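Local coordinates for beta-lactamase/D-alanine Carboxypeptidase (Yersinia pestis, PDB 3RJU), which probably hydrolyses beta-lactam antibiotics or D-alanine-terminated peptides as a serine hydrolase of the beta-lactamase/penicillin-binding protein family, at residues His110-Thr115 / Leu162-Leu167. Sequence-based numbering, arbitrary orientation.
Sequences HLASHT and LAYDLL
Tyr164 reaches across from helix 162-175 to the last turn of helix 108-113, where its OH donates a 2.6 Å hydrogen bond to Ala112 O. That turn closes in a Schellman motif: His114 takes a positive phi, and Thr115 N bonds back to His110 O. The pairing illustrates how a side chain can grip a carbonyl at a helix's C-terminal end, here in the helical part of a beta-lactamase/penicillin-binding protein fold. The hydroxyl oxygen sits in the plane of the Ala112 carbonyl, on one of its lone pairs, with a C=O...O angle of 118°. The same hydroxyl is hydrogen-bonded to Ser69 OG of helix 64-77, so two partners fix the tip of the buried ring. Tyr164 chi1, -105°, is displaced from a staggered value and brings CE2 to 3.4 Å from Leu111 O, oblique to the ring. His114 swings its ring across the tyrosine until CE1 stands 3.6 Å from Tyr164 CE2, the planes inclined at 40°. His114 ND1 is hydrogen-bonded to Ser160 N and the ring stacks on Tyr159; Tyr159 belongs with Ser62 and Lys65 to a probable SxxK active site, consistent with a second-shell place for this contact. The rest is mainly apolar side chains, with Leu111 also lying against Ala163 O. Leu111 forks over the facing helix, CD2 meeting Ala163 CB and CD1 lying 3.8 Å from Leu167 CA. Leu167, with CG anti to its backbone N, carries its CD2 to 4.1 Å from Ala112 CB.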
loop_
_atom_site.group_PDB
_atom_site.type_symbol
_atom_site.label_atom_id
_atom_site.label_comp_id
_atom_site.label_asym_id
_atom_site.label_seq_id
_atom_site.Cartn_x
_atom_site.Cartn_y
_atom_site.Cartn_z
ATOM N N HIS A 110 7.463 -13.801 -5.551
ATOM C CA HIS A 110 7.400 -14.206 -4.147
ATOM C C HIS A 110 7.516 -12.991 -3.234
ATOM O O HIS A 110 6.840 -12.912 -2.210
ATOM C CB HIS A 110 8.485 -15.234 -3.799
ATOM C CG HIS A 110 8.383 -16.504 -4.582
ATOM N ND1 HIS A 110 9.410 -16.975 -5.376
ATOM C CD2 HIS A 110 7.370 -17.400 -4.696
ATOM C CE1 HIS A 110 9.038 -18.116 -5.938
ATOM N NE2 HIS A 110 7.798 -18.387 -5.555
ATOM N N LEU A 111 8.397 -12.058 -3.580
ATOM C CA LEU A 111 8.520 -10.848 -2.771
ATOM C C LEU A 111 7.191 -10.096 -2.784
ATOM O O LEU A 111 6.752 -9.584 -1.748
ATOM C CB LEU A 111 9.632 -9.944 -3.316
ATOM C CG LEU A 111 11.025 -10.577 -3.416
ATOM C CD1 LEU A 111 11.950 -9.606 -4.163
ATOM C CD2 LEU A 111 11.584 -10.915 -2.047
ATOM N N ALA A 112 6.556 -10.004 -3.953
ATOM C CA ALA A 112 5.333 -9.201 -4.083
ATOM C C ALA A 112 4.110 -9.818 -3.406
ATOM O O ALA A 112 3.176 -9.113 -3.006
ATOM C CB ALA A 112 5.028 -8.919 -5.564
ATOM N N SER A 113 4.099 -11.142 -3.310
ATOM C CA SER A 113 2.971 -11.879 -2.742
ATOM C C SER A 113 3.211 -12.374 -1.291
ATOM O O SER A 113 2.399 -13.131 -0.748
ATOM C CB SER A 113 2.627 -13.084 -3.625
ATOM O OG SER A 113 3.738 -13.980 -3.725
ATOM N N HIS A 114 4.316 -11.959 -0.674
ATOM C CA HIS A 114 4.627 -12.319 0.720
ATOM C C HIS A 114 4.940 -13.804 0.926
ATOM O O HIS A 114 4.796 -14.345 2.040
ATOM C CB HIS A 114 3.513 -11.866 1.693
ATOM C CG HIS A 114 3.205 -10.408 1.593
ATOM N ND1 HIS A 114 4.082 -9.418 2.003
ATOM C CD2 HIS A 114 2.124 -9.772 1.090
ATOM C CE1 HIS A 114 3.541 -8.234 1.764
ATOM N NE2 HIS A 114 2.356 -8.423 1.208
ATOM N N THR A 115 5.376 -14.459 -0.147
ATOM C CA THR A 115 5.630 -15.898 -0.075
ATOM C C THR A 115 7.116 -16.271 -0.198
ATOM O O THR A 115 7.460 -17.433 -0.465
ATOM C CB THR A 115 4.812 -16.667 -1.135
ATOM O OG1 THR A 115 5.113 -16.148 -2.435
ATOM C CG2 THR A 115 3.307 -16.531 -0.834
ATOM N N LEU A 162 10.604 -6.029 4.677
ATOM C CA LEU A 162 11.928 -6.313 4.126
ATOM C C LEU A 162 11.855 -6.796 2.671
ATOM O O LEU A 162 12.566 -6.285 1.804
ATOM C CB LEU A 162 12.615 -7.382 4.963
ATOM C CG LEU A 162 13.941 -7.905 4.424
ATOM C CD1 LEU A 162 14.944 -6.741 4.278
ATOM C CD2 LEU A 162 14.483 -9.007 5.349
ATOM N N ALA A 163 11.018 -7.796 2.409
ATOM C CA ALA A 163 10.914 -8.353 1.070
ATOM C C ALA A 163 10.499 -7.302 0.035
ATOM O O ALA A 163 10.978 -7.321 -1.103
ATOM C CB ALA A 163 9.946 -9.558 1.062
ATOM N N TYR A 164 9.587 -6.404 0.417
ATOM C CA TYR A 164 9.119 -5.364 -0.485
ATOM C C TYR A 164 10.176 -4.288 -0.770
ATOM O O TYR A 164 10.224 -3.741 -1.876
ATOM C CB TYR A 164 7.807 -4.733 0.009
ATOM C CG TYR A 164 6.625 -5.198 -0.802
ATOM C CD1 TYR A 164 6.233 -4.506 -1.936
ATOM C CD2 TYR A 164 5.933 -6.368 -0.462
ATOM C CE1 TYR A 164 5.171 -4.931 -2.712
ATOM C CE2 TYR A 164 4.866 -6.811 -1.236
ATOM C CZ TYR A 164 4.485 -6.076 -2.360
ATOM O OH TYR A 164 3.435 -6.489 -3.138
ATOM N N ASP A 165 11.032 -3.992 0.210
ATOM C CA ASP A 165 12.129 -3.067 -0.062
ATOM C C ASP A 165 13.209 -3.732 -0.931
ATOM O O ASP A 165 13.778 -3.092 -1.826
ATOM C CB ASP A 165 12.662 -2.485 1.242
ATOM C CG ASP A 165 11.640 -1.598 1.906
ATOM O OD1 ASP A 165 11.062 -0.768 1.165
ATOM O OD2 ASP A 165 11.390 -1.755 3.124
ATOM N N LEU A 166 13.467 -5.018 -0.694
ATOM C CA LEU A 166 14.338 -5.760 -1.612
ATOM C C LEU A 166 13.767 -5.749 -3.039
ATOM O O LEU A 166 14.514 -5.661 -4.000
ATOM C CB LEU A 166 14.576 -7.199 -1.142
ATOM C CG LEU A 166 15.421 -7.329 0.137
ATOM C CD1 LEU A 166 15.369 -8.757 0.684
ATOM C CD2 LEU A 166 16.875 -6.892 -0.090
ATOM N N LEU A 167 12.449 -5.855 -3.169
ATOM C CA LEU A 167 11.814 -5.775 -4.479
ATOM C C LEU A 167 12.095 -4.422 -5.131
ATOM O O LEU A 167 12.465 -4.352 -6.313
ATOM C CB LEU A 167 10.308 -6.008 -4.371
ATOM C CG LEU A 167 9.501 -5.907 -5.663
ATOM C CD1 LEU A 167 10.030 -6.857 -6.748
ATOM C CD2 LEU A 167 8.016 -6.173 -5.373
#